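SnoaL-like domain-containing protein (Methylibium petroleiphilum PM1, PDB 3G16) is of unknown function but has a cystatin-like, SnoaL-type fold and forms a two-fold symmetric pair in the crystal. Local coordinates at the interface of chains A and B. Numbering follows the deposited sequence. Chains: chain A/B, uncharacterized protein with cystatin-like fold.

The interface of chains A and B. Residues chain A 128, 133-137; chain B 101-103, 125.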
# COMPACT_ATOMS: atom_id res chain seq x y z
N GLN A 128 9.19 11.08 0.90
CA GLN A 128 10.46 10.39 0.91
C GLN A 128 11.42 11.08 1.84
O GLN A 128 11.62 12.31 1.73
CB GLN A 128 11.04 10.36 -0.47
CG GLN A 128 10.17 9.66 -1.44
CD GLN A 128 10.70 9.78 -2.84
OE1 GLN A 128 11.87 9.46 -3.11
NE2 GLN A 128 9.82 10.21 -3.75
N ALA A 133 19.33 6.26 0.99
CA ALA A 133 19.58 5.54 -0.26
C ALA A 133 18.52 4.49 -0.54
O ALA A 133 18.12 4.32 -1.71
CB ALA A 133 20.96 4.86 -0.22
N ARG A 134 18.06 3.78 0.50
CA ARG A 134 17.09 2.73 0.33
C ARG A 134 15.92 2.95 1.27
O ARG A 134 16.05 2.80 2.49
CB ARG A 134 17.69 1.34 0.60
CG ARG A 134 19.02 1.03 -0.16
CD ARG A 134 19.48 -0.46 0.03
NE ARG A 134 18.49 -1.39 -0.50
CZ ARG A 134 18.44 -1.82 -1.76
NH1 ARG A 134 19.38 -1.52 -2.66
NH2 ARG A 134 17.44 -2.61 -2.09
N LEU A 135 14.80 3.28 0.72
CA LEU A 135 13.56 3.48 1.46
C LEU A 135 12.71 2.23 1.23
O LEU A 135 12.05 2.09 0.21
CB LEU A 135 12.89 4.77 0.98
CG LEU A 135 13.56 6.06 1.42
CD1 LEU A 135 13.00 7.26 0.69
CD2 LEU A 135 13.40 6.20 2.95
N GLU A 136 12.77 1.29 2.18
CA GLU A 136 12.13 0.02 2.04
C GLU A 136 11.70 -0.47 3.43
O GLU A 136 11.92 0.24 4.40
CB GLU A 136 13.03 -0.98 1.30
CG GLU A 136 14.31 -1.27 1.96
CD GLU A 136 15.32 -2.02 1.06
OE1 GLU A 136 15.05 -2.27 -0.13
OE2 GLU A 136 16.46 -2.33 1.54
N LEU A 137 11.04 -1.62 3.52
CA LEU A 137 10.55 -2.11 4.80
C LEU A 137 11.69 -2.58 5.67
O LEU A 137 12.60 -3.25 5.23
CB LEU A 137 9.62 -3.26 4.57
CG LEU A 137 8.34 -2.97 3.78
CD1 LEU A 137 7.70 -4.30 3.35
CD2 LEU A 137 7.37 -2.02 4.57
N VAL B 101 16.84 3.54 -4.08
CA VAL B 101 15.70 2.66 -4.18
C VAL B 101 14.55 3.19 -3.30
O VAL B 101 14.78 3.57 -2.14
CB VAL B 101 16.08 1.24 -3.70
CG1 VAL B 101 14.86 0.34 -3.77
CG2 VAL B 101 17.31 0.67 -4.49
N LEU B 102 13.37 3.25 -3.86
CA LEU B 102 12.16 3.62 -3.14
C LEU B 102 11.14 2.56 -3.36
O LEU B 102 10.81 2.29 -4.51
CB LEU B 102 11.61 4.95 -3.64
CG LEU B 102 10.24 5.37 -3.09
CD1 LEU B 102 10.31 5.58 -1.58
CD2 LEU B 102 9.78 6.62 -3.85
N ARG B 103 10.63 1.95 -2.29
CA ARG B 103 9.59 0.94 -2.40
C ARG B 103 8.31 1.54 -1.86
O ARG B 103 8.32 2.47 -1.09
CB ARG B 103 9.96 -0.32 -1.67
CG ARG B 103 11.30 -0.88 -2.12
CD ARG B 103 11.47 -2.34 -1.70
NE ARG B 103 12.83 -2.87 -1.76
CZ ARG B 103 13.31 -3.75 -2.64
NH1 ARG B 103 12.58 -4.14 -3.68
NH2 ARG B 103 14.52 -4.23 -2.48
N ALA B 125 7.40 3.36 1.41
CA ALA B 125 8.13 2.76 2.54
C ALA B 125 9.10 3.80 3.09
O ALA B 125 10.31 3.62 3.08
CB ALA B 125 8.89 1.45 2.11
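Strand 134-135 of chain A lies parallel to the start of strand 100-111 of chain B, while the loop residue B:Ala125 touches it from one side. Backbone hydrogen bonds run between the two segments: B:Val101 N to A:Ala133 O (2.8 Å), A:Leu135 N to B:Val101 O, and B:Arg103 N to A:Leu135 O (2.9 Å). On one face, A:Glu136 lies alongside B:Arg103, the two side chains pointing the same way, with carboxylate and guanidinium planes 17° apart. B:Arg103 presents NE and NH2 to the same carboxylate oxygen, A:Glu136 OE1, making a salt bridge with NE at 2.8 Å on the anti side. A:Arg134, bent at chi3 (62°), turns its guanidinium back to A:Glu136: NE meets OE2 at 3.0 Å from above the carboxylate plane, and NH2 reaches OE1 from the syn side. OE1 thus accepts three N-H groups from two arginines, and the shared carboxylate probably offsets their repulsion where the two NH2 atoms approach. An alanine in place of A:Glu136 would probably leave both guanidinium groups without their shared counter-charge and freer to turn. B:Val101 lies over one face of the A:Arg134 guanidinium, its CB above the centre and CG2 3.5 Å from NH1. On the opposite face B:Leu102, its CG anti to the backbone N (chi1 173°), sets CD1 against A:Leu135 CB (3.7 Å) and CD2 against the amide of A:Gln128, whose side chain it crosses at about a right angle. B:Ala125 CB abuts the backbone of A:Glu136 at CA (3.5 Å). In this possibly biological dimer, the C-terminal segment of chain A pairs a short strand with the start of the partner's strand 100-111, and the two-fold twin repeats the exchange.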